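Local coordinates for protein Esterase/lipase (Uncultured bacterium, PDB 3K6K) that probably hydrolyses carboxylic ester bonds as a hormone-sensitive-lipase-like esterase of the alpha/beta hydrolase fold, at residues 107-112 with 299-304; 80-85 with 143-148; 71-76 with 101-106. All blocks are in the same frame, centred on the assembly; numbering follows the deposited sequence.

Three contacts show how an alpha/beta hydrolase clothes its central sheet with helices. Helix 96-110 is common to contact 1 and contact 3, whose centres lie about 10 Å apart: in contact 3 its middle meets strand 68-74, and in contact 1 its C-terminal end meets helix 291-305. Contact 2, centred about 14 Å from each of the others, joins strand 82-86 to helix 129-145. Packing ties the three together: Ile-83 CD1 lies 4.0 Å from Ile-304 CD1, and Tyr-85 CE2 lies 3.6 Å from Leu-106 CD1. Tyr-85 also bonds Asp-156, which adjoins Ser-157, the probable nucleophile of the catalytic triad.

Contact 1: residues 107-112 with 299-304; sequences AKQSSA and EICHWI
Ser-110 and Cys-301 bring the two helices closest, with 5.0 Å between Ser-110 CA and Cys-301 CA, where the last turn of helix 96-110 meets the side of helix 291-305. Cys-301 carries almost the whole contact from its own side. Its thiol enters beside the final helical turn: Cys-301 SG lies 3.6 Å from Gln-109 CB and 3.8 Å from Ser-110 CB. Nearer its own backbone, Cys-301 CB rests 3.4 Å from Gln-109 O. With SG turned anti to the carbonyl carbon (chi1 -73°), the sulfur projects from helix 291-305 and is received by the CB atoms of two successive residues. Cys-301 SG also comes 3.6 Å from Leu-106 O, one turn earlier on the receiving helix. No hydrogen bond spans the two segments; the approach rests on van der Waals contact of the cysteine with Gln-109 and Ser-110. Directly after the contact the chain turns away at Ser-111, whose positive phi (49°) belongs to a Schellman motif closed by two weak backbone bonds, Ser-111 N to Lys-108 O and Ala-112 N to Ala-107 O. Both helices pack on the central sheet: Ser-110 rests on Ile-83 of strand 82-86 and Ile-304 on Val-182 of strand 180-184, while Ile-300 and Trp-303 extend helix 291-305 over strands 180-184 and 243-248.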
loop_
_atom_site.group_PDB
_atom_site.type_symbol
_atom_site.label_atom_id
_atom_site.label_comp_id
_atom_site.label_asym_id
_atom_site.label_seq_id
_atom_site.Cartn_x
_atom_site.Cartn_y
_atom_site.Cartn_z
ATOM N N ALA A 107 1.849 17.256 -15.176
ATOM C CA ALA A 107 0.916 18.007 -16.045
ATOM C C ALA A 107 0.716 17.366 -17.467
ATOM O O ALA A 107 -0.400 17.116 -17.883
ATOM C CB ALA A 107 1.355 19.480 -16.147
ATOM N N LYS A 108 1.804 17.103 -18.184
ATOM C CA LYS A 108 1.730 16.533 -19.491
ATOM C C LYS A 108 1.026 15.146 -19.543
ATOM O O LYS A 108 0.061 14.967 -20.308
ATOM C CB LYS A 108 3.135 16.423 -20.082
ATOM C CG LYS A 108 3.170 15.874 -21.492
ATOM C CD LYS A 108 4.554 16.102 -22.076
ATOM C CE LYS A 108 4.660 15.650 -23.534
ATOM N NZ LYS A 108 4.256 16.737 -24.523
ATOM N N GLN A 109 1.510 14.190 -18.733
ATOM C CA GLN A 109 0.957 12.831 -18.677
ATOM C C GLN A 109 -0.449 12.722 -18.042
ATOM O O GLN A 109 -1.127 11.682 -18.133
ATOM C CB GLN A 109 1.915 11.920 -17.938
ATOM C CG GLN A 109 3.344 12.248 -18.194
ATOM C CD GLN A 109 4.227 11.061 -18.253
ATOM O OE1 GLN A 109 5.368 11.103 -17.781
ATOM N NE2 GLN A 109 3.732 9.982 -18.865
ATOM N N SER A 110 -0.912 13.772 -17.405
ATOM C CA SER A 110 -2.252 13.689 -16.869
ATOM C C SER A 110 -3.252 14.582 -17.592
ATOM O O SER A 110 -4.415 14.641 -17.175
ATOM C CB SER A 110 -2.222 14.051 -15.396
ATOM O OG SER A 110 -1.690 15.363 -15.339
ATOM N N SER A 111 -2.815 15.278 -18.656
ATOM C CA SER A 111 -3.667 16.259 -19.400
ATOM C C SER A 111 -4.371 17.266 -18.466
ATOM O O SER A 111 -5.534 17.653 -18.677
ATOM C CB SER A 111 -4.710 15.561 -20.314
ATOM O OG SER A 111 -4.195 15.273 -21.613
ATOM N N ALA A 112 -3.655 17.677 -17.437
ATOM C CA ALA A 112 -4.190 18.545 -16.431
ATOM C C ALA A 112 -3.478 19.902 -16.440
ATOM O O ALA A 112 -2.368 20.091 -17.005
ATOM C CB ALA A 112 -4.019 17.897 -15.047
ATOM N N GLU A 299 2.010 5.680 -13.616
ATOM C CA GLU A 299 0.949 5.132 -12.795
ATOM C C GLU A 299 0.142 6.185 -12.025
ATOM O O GLU A 299 -1.101 6.065 -11.944
ATOM C CB GLU A 299 1.485 4.080 -11.829
ATOM C CG GLU A 299 2.018 2.895 -12.532
ATOM C CD GLU A 299 2.579 1.831 -11.613
ATOM O OE1 GLU A 299 3.054 0.826 -12.185
ATOM O OE2 GLU A 299 2.543 1.979 -10.359
ATOM N N ILE A 300 0.849 7.187 -11.471
ATOM C CA ILE A 300 0.234 8.268 -10.726
ATOM C C ILE A 300 -0.740 8.990 -11.612
ATOM O O ILE A 300 -1.843 9.351 -11.168
ATOM C CB ILE A 300 1.248 9.306 -10.221
ATOM C CG1 ILE A 300 2.046 8.803 -8.994
ATOM C CG2 ILE A 300 0.530 10.608 -9.825
ATOM C CD1 ILE A 300 3.386 9.470 -8.890
ATOM N N CYS A 301 -0.327 9.200 -12.865
ATOM C CA CYS A 301 -1.161 9.928 -13.814
ATOM C C CYS A 301 -2.369 9.084 -14.186
ATOM O O CYS A 301 -3.475 9.597 -14.239
ATOM C CB CYS A 301 -0.368 10.431 -15.041
ATOM S SG CYS A 301 0.717 11.860 -14.595
ATOM N N HIS A 302 -2.163 7.801 -14.414
ATOM C CA HIS A 302 -3.284 6.934 -14.670
ATOM C C HIS A 302 -4.289 7.055 -13.491
ATOM O O HIS A 302 -5.518 7.197 -13.688
ATOM C CB HIS A 302 -2.799 5.492 -14.852
ATOM C CG HIS A 302 -3.806 4.591 -15.502
ATOM N ND1 HIS A 302 -3.949 4.501 -16.877
ATOM C CD2 HIS A 302 -4.717 3.729 -14.974
ATOM C CE1 HIS A 302 -4.900 3.624 -17.168
ATOM N NE2 HIS A 302 -5.389 3.149 -16.033
ATOM N N TRP A 303 -3.767 7.008 -12.270
ATOM C CA TRP A 303 -4.596 7.117 -11.109
ATOM C C TRP A 303 -5.334 8.426 -11.171
ATOM O O TRP A 303 -6.558 8.475 -10.987
ATOM C CB TRP A 303 -3.762 7.090 -9.869
ATOM C CG TRP A 303 -4.541 6.852 -8.619
ATOM C CD1 TRP A 303 -4.904 5.609 -8.063
ATOM C CD2 TRP A 303 -4.989 7.839 -7.696
ATOM N NE1 TRP A 303 -5.588 5.817 -6.881
ATOM C CE2 TRP A 303 -5.644 7.167 -6.634
ATOM C CE3 TRP A 303 -4.901 9.214 -7.653
ATOM C CZ2 TRP A 303 -6.185 7.862 -5.530
ATOM C CZ3 TRP A 303 -5.457 9.884 -6.595
ATOM C CH2 TRP A 303 -6.086 9.210 -5.534
ATOM N N ILE A 304 -4.593 9.490 -11.410
ATOM C CA ILE A 304 -5.203 10.768 -11.339
ATOM C C ILE A 304 -6.292 10.827 -12.374
ATOM O O ILE A 304 -7.439 11.102 -12.066
ATOM C CB ILE A 304 -4.213 11.940 -11.516
ATOM C CG1 ILE A 304 -3.449 12.181 -10.218
ATOM C CG2 ILE A 304 -4.974 13.244 -11.895
ATOM C CD1 ILE A 304 -2.244 13.079 -10.396
#

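Contact 2: residues 80-85 with 143-148; sequences AAHILY and KTAGSA
His-82 meets Ala-145 where the start of a sheet strand passes the C-terminal end of a helix, and the segment 80-85 shows how one strand deals with both faces of a sheet. Ala-80 and Ala-81 lead in from a loop, and the backbone of Ala-81 already bonds to Thr-113 of the next strand. His-82 follows, its CB directed at the helix. CG lies beside the backbone N (chi1 -62°), which brings the CD2 side of the imidazole to the methyl of Ala-145: His-82 CD2 lies 3.4 Å from Ala-145 CB, and His-82 NE2 is 3.9 Å from the same carbon. The methyl approaches the ring obliquely. Farther round, His-82 CE1 just reaches Thr-144 CG2 at 4.5 Å. A hydrogen bond from Trp-115 NE1 to ND1 helps set the ring's rotation; an indole N-H can only donate, so ND1 serves as the acceptor, and the two ring planes meet at about 35°. Ile-83 turns to the other face of the sheet and packs on Leu-114 and Ala-154 of the adjoining strands. Leu-84 returns to the side of His-82 and touches Leu-141, one turn before Ala-145. Tyr-85 again joins the side of Ile-83, where it meets Leu-102 of helix 96-110. Across from the histidine the helix stops: Gly-146 takes a positive phi (81°), and Ala-145 O is bonded by Arg-150 NH2. The arrangement belongs to a beta-alpha-beta crossover, in which helix 129-145 connects the parallel strands 113-117 and 151-156 and lies over strand 82-86 between them, as is characteristic of the three-layer alpha/beta hydrolase fold.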
loop_
_atom_site.group_PDB
_atom_site.type_symbol
_atom_site.label_atom_id
_atom_site.label_comp_id
_atom_site.label_asym_id
_atom_site.label_seq_id
_atom_site.Cartn_x
_atom_site.Cartn_y
_atom_site.Cartn_z
ATOM N N ALA A 80 -9.927 19.493 -18.375
ATOM C CA ALA A 80 -10.383 20.460 -17.368
ATOM C C ALA A 80 -10.038 20.064 -15.931
ATOM O O ALA A 80 -10.449 20.736 -15.004
ATOM C CB ALA A 80 -11.865 20.711 -17.497
ATOM N N ALA A 81 -9.271 18.999 -15.757
ATOM C CA ALA A 81 -8.723 18.626 -14.443
ATOM C C ALA A 81 -7.680 19.638 -13.911
ATOM O O ALA A 81 -6.918 20.231 -14.674
ATOM C CB ALA A 81 -8.126 17.233 -14.528
ATOM N N HIS A 82 -7.657 19.849 -12.611
ATOM C CA HIS A 82 -6.636 20.660 -11.992
ATOM C C HIS A 82 -5.936 19.837 -10.944
ATOM O O HIS A 82 -6.633 19.073 -10.213
ATOM C CB HIS A 82 -7.282 21.867 -11.330
ATOM C CG HIS A 82 -7.984 22.762 -12.307
ATOM N ND1 HIS A 82 -7.375 23.866 -12.870
ATOM C CD2 HIS A 82 -9.206 22.661 -12.886
ATOM C CE1 HIS A 82 -8.210 24.428 -13.726
ATOM N NE2 HIS A 82 -9.326 23.721 -13.751
ATOM N N ILE A 83 -4.591 19.983 -10.873
ATOM C CA ILE A 83 -3.765 19.413 -9.838
ATOM C C ILE A 83 -3.203 20.575 -9.004
ATOM O O ILE A 83 -2.545 21.481 -9.524
ATOM C CB ILE A 83 -2.542 18.516 -10.385
ATOM C CG1 ILE A 83 -3.016 17.432 -11.372
ATOM C CG2 ILE A 83 -1.776 17.893 -9.209
ATOM C CD1 ILE A 83 -1.906 16.641 -12.073
ATOM N N LEU A 84 -3.442 20.552 -7.710
ATOM C CA LEU A 84 -2.894 21.568 -6.902
ATOM C C LEU A 84 -1.688 20.919 -6.214
ATOM O O LEU A 84 -1.890 20.023 -5.410
ATOM C CB LEU A 84 -3.928 21.995 -5.860
ATOM C CG LEU A 84 -3.457 23.014 -4.815
ATOM C CD1 LEU A 84 -2.756 24.201 -5.560
ATOM C CD2 LEU A 84 -4.615 23.513 -3.925
ATOM N N TYR A 85 -0.469 21.380 -6.543
ATOM C CA TYR A 85 0.785 20.737 -6.111
ATOM C C TYR A 85 1.564 21.477 -4.982
ATOM O O TYR A 85 1.819 22.679 -5.085
ATOM C CB TYR A 85 1.723 20.444 -7.311
ATOM C CG TYR A 85 2.823 19.469 -6.942
ATOM C CD1 TYR A 85 3.996 19.911 -6.324
ATOM C CD2 TYR A 85 2.673 18.083 -7.188
ATOM C CE1 TYR A 85 4.983 18.984 -5.931
ATOM C CE2 TYR A 85 3.630 17.167 -6.818
ATOM C CZ TYR A 85 4.795 17.616 -6.186
ATOM O OH TYR A 85 5.756 16.705 -5.793
ATOM N N LYS A 143 -13.261 27.801 -6.821
ATOM C CA LYS A 143 -13.880 28.796 -7.790
ATOM C C LYS A 143 -13.356 28.721 -9.231
ATOM O O LYS A 143 -14.176 28.781 -10.144
ATOM C CB LYS A 143 -13.793 30.266 -7.322
ATOM C CG LYS A 143 -13.856 30.479 -5.788
ATOM C CD LYS A 143 -14.198 31.918 -5.416
ATOM C CE LYS A 143 -14.430 32.054 -3.896
ATOM N NZ LYS A 143 -14.967 33.400 -3.508
ATOM N N THR A 144 -12.026 28.624 -9.444
ATOM C CA THR A 144 -11.456 28.531 -10.804
ATOM C C THR A 144 -11.857 27.222 -11.482
ATOM O O THR A 144 -12.245 27.228 -12.654
ATOM C CB THR A 144 -9.908 28.666 -10.866
ATOM O OG1 THR A 144 -9.502 29.957 -10.396
ATOM C CG2 THR A 144 -9.394 28.494 -12.318
ATOM N N ALA A 145 -11.772 26.106 -10.741
ATOM C CA ALA A 145 -12.142 24.796 -11.271
ATOM C C ALA A 145 -13.664 24.558 -11.336
ATOM O O ALA A 145 -14.163 23.658 -12.047
ATOM C CB ALA A 145 -11.449 23.706 -10.493
ATOM N N GLY A 146 -14.398 25.336 -10.558
ATOM C CA GLY A 146 -15.843 25.259 -10.608
ATOM C C GLY A 146 -16.433 24.124 -9.810
ATOM O O GLY A 146 -17.638 24.150 -9.532
ATOM N N SER A 147 -15.601 23.141 -9.428
ATOM C CA SER A 147 -16.034 21.949 -8.662
ATOM C C SER A 147 -14.865 21.240 -7.953
ATOM O O SER A 147 -13.757 21.157 -8.513
ATOM C CB SER A 147 -16.689 20.950 -9.611
ATOM O OG SER A 147 -16.955 19.722 -8.956
ATOM N N ALA A 148 -15.099 20.697 -6.757
ATOM C CA ALA A 148 -14.021 19.964 -6.064
ATOM C C ALA A 148 -13.636 18.637 -6.734
ATOM O O ALA A 148 -12.581 18.092 -6.386
ATOM C CB ALA A 148 -14.318 19.746 -4.581
#

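Contact 3: residues 71-76 with 101-106; sequences IRQATD and VLTTQL
In the beta-alpha-beta crossover from strand 82-86 through helix 96-110 to strand 113-117, Thr-103 of the helix accepts a buried hydrogen bond from Gln-73 of strand 68-74, which reaches it from the antiparallel flank of the sheet. Gln-73 NE2 donates to Thr-103 OG1 over 2.7 Å; the bond is short but bent, with an N-H...O angle of 140°, and the hydroxyl sits 19° out of the amide plane. The glutamine reaches the helix because its chain runs straight beyond CG (chi2 178°), carrying the amide across the layer to meet the threonine side chain at about a right angle. Thr-103 OG1 lies between the backbone N and the carbonyl carbon, where it can also make a weak hydrogen bond to His-99 O, one turn back. This hydroxyl therefore links the amide to the helix backbone. Beside it, the methyl of Thr-104 covers the amide nitrogen, with Thr-104 CG2 3.3 Å from Gln-73 NE2. The hydroxyl of Thr-104 is engaged elsewhere, with Leu-100 O and Ala-55 N. All three touching residues are buried, and the bond to Thr-103 OG1 gives the amide nitrogen a partner there. Around them, the Gln-73 backbone pairs with Leu-114, and its side chain touches Leu-60 of strand 59-65 and Leu-100 of helix 96-110. The methyl of Thr-103 packs on the ring of Tyr-85, carrying the contact from strand 68-74 through the helix to strand 82-86, while Thr-103 also touches Leu-114 of strand 113-117.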
loop_
_atom_site.group_PDB
_atom_site.type_symbol
_atom_site.label_atom_id
_atom_site.label_comp_id
_atom_site.label_asym_id
_atom_site.label_seq_id
_atom_site.Cartn_x
_atom_site.Cartn_y
_atom_site.Cartn_z
ATOM N N ILE A 71 3.234 28.728 -10.003
ATOM C CA ILE A 71 3.495 28.513 -11.397
ATOM C C ILE A 71 2.453 27.537 -11.903
ATOM O O ILE A 71 2.413 26.381 -11.470
ATOM C CB ILE A 71 4.914 27.960 -11.657
ATOM C CG1 ILE A 71 5.977 28.930 -11.168
ATOM C CG2 ILE A 71 5.102 27.575 -13.144
ATOM C CD1 ILE A 71 7.419 28.313 -11.299
ATOM N N ARG A 72 1.603 28.015 -12.804
ATOM C CA ARG A 72 0.596 27.209 -13.443
ATOM C C ARG A 72 1.237 26.561 -14.650
ATOM O O ARG A 72 2.062 27.198 -15.334
ATOM C CB ARG A 72 -0.573 28.103 -13.849
ATOM C CG ARG A 72 -1.756 27.369 -14.422
ATOM C CD ARG A 72 -2.956 28.269 -14.730
ATOM N NE ARG A 72 -2.887 28.860 -16.062
ATOM C CZ ARG A 72 -2.978 30.168 -16.283
ATOM N NH1 ARG A 72 -3.164 31.011 -15.253
ATOM N NH2 ARG A 72 -2.902 30.626 -17.534
ATOM N N GLN A 73 0.870 25.305 -14.917
ATOM C CA GLN A 73 1.598 24.457 -15.855
ATOM C C GLN A 73 0.606 23.579 -16.587
ATOM O O GLN A 73 -0.274 22.928 -15.958
ATOM C CB GLN A 73 2.639 23.571 -15.099
ATOM C CG GLN A 73 3.447 24.304 -14.033
ATOM C CD GLN A 73 4.459 23.472 -13.230
ATOM O OE1 GLN A 73 4.819 23.861 -12.102
ATOM N NE2 GLN A 73 4.964 22.391 -13.801
ATOM N N ALA A 74 0.745 23.546 -17.902
ATOM C CA ALA A 74 -0.164 22.805 -18.760
ATOM C C ALA A 74 0.272 22.812 -20.236
ATOM O O ALA A 74 0.972 23.744 -20.712
ATOM C CB ALA A 74 -1.539 23.381 -18.653
ATOM N N THR A 75 -0.167 21.818 -20.957
ATOM C CA THR A 75 -0.171 21.860 -22.376
ATOM C C THR A 75 -1.414 22.571 -22.917
ATOM O O THR A 75 -2.431 22.662 -22.294
ATOM C CB THR A 75 -0.112 20.467 -23.032
ATOM O OG1 THR A 75 -1.239 19.686 -22.646
ATOM C CG2 THR A 75 1.111 19.785 -22.704
ATOM N N ASP A 76 -1.249 23.072 -24.118
ATOM C CA ASP A 76 -2.270 23.443 -25.058
ATOM C C ASP A 76 -3.381 22.391 -25.127
ATOM O O ASP A 76 -4.540 22.699 -25.260
ATOM C CB ASP A 76 -1.568 23.570 -26.402
ATOM C CG ASP A 76 -2.387 24.238 -27.436
ATOM O OD1 ASP A 76 -2.323 23.764 -28.565
ATOM O OD2 ASP A 76 -3.081 25.218 -27.154
ATOM N N VAL A 101 10.892 19.827 -12.889
ATOM C CA VAL A 101 11.192 18.509 -13.405
ATOM C C VAL A 101 10.107 17.463 -13.127
ATOM O O VAL A 101 9.705 16.784 -14.004
ATOM C CB VAL A 101 12.617 17.979 -13.047
ATOM C CG1 VAL A 101 12.838 17.885 -11.593
ATOM C CG2 VAL A 101 12.845 16.681 -13.683
ATOM N N LEU A 102 9.631 17.387 -11.906
ATOM C CA LEU A 102 8.626 16.442 -11.531
ATOM C C LEU A 102 7.221 16.883 -12.052
ATOM O O LEU A 102 6.545 16.087 -12.718
ATOM C CB LEU A 102 8.669 16.240 -10.028
ATOM C CG LEU A 102 7.572 15.385 -9.359
ATOM C CD1 LEU A 102 7.142 14.221 -10.195
ATOM C CD2 LEU A 102 8.069 14.876 -8.015
ATOM N N THR A 103 6.820 18.143 -11.781
ATOM C CA THR A 103 5.437 18.640 -11.977
ATOM C C THR A 103 5.028 18.863 -13.415
ATOM O O THR A 103 3.854 18.727 -13.762
ATOM C CB THR A 103 5.141 19.930 -11.175
ATOM O OG1 THR A 103 5.953 21.024 -11.645
ATOM C CG2 THR A 103 5.385 19.703 -9.699
ATOM N N THR A 104 6.002 19.190 -14.257
ATOM C CA THR A 104 5.733 19.311 -15.677
ATOM C C THR A 104 5.407 17.961 -16.246
ATOM O O THR A 104 4.574 17.858 -17.160
ATOM C CB THR A 104 6.903 19.961 -16.479
ATOM O OG1 THR A 104 8.116 19.254 -16.208
ATOM C CG2 THR A 104 7.074 21.468 -16.108
ATOM N N GLN A 105 6.046 16.918 -15.720
ATOM C CA GLN A 105 5.657 15.546 -16.125
ATOM C C GLN A 105 4.246 15.240 -15.615
ATOM O O GLN A 105 3.407 14.762 -16.369
ATOM C CB GLN A 105 6.674 14.454 -15.685
ATOM C CG GLN A 105 8.063 14.561 -16.263
ATOM C CD GLN A 105 8.098 14.353 -17.794
ATOM O OE1 GLN A 105 9.109 14.679 -18.487
ATOM N NE2 GLN A 105 7.010 13.814 -18.327
ATOM N N LEU A 106 3.953 15.552 -14.354
ATOM C CA LEU A 106 2.592 15.308 -13.851
ATOM C C LEU A 106 1.594 15.995 -14.807
ATOM O O LEU A 106 0.599 15.389 -15.209
ATOM C CB LEU A 106 2.475 15.733 -12.405
ATOM C CG LEU A 106 3.334 14.945 -11.421
ATOM C CD1 LEU A 106 3.338 15.603 -10.026
ATOM C CD2 LEU A 106 2.855 13.491 -11.362
#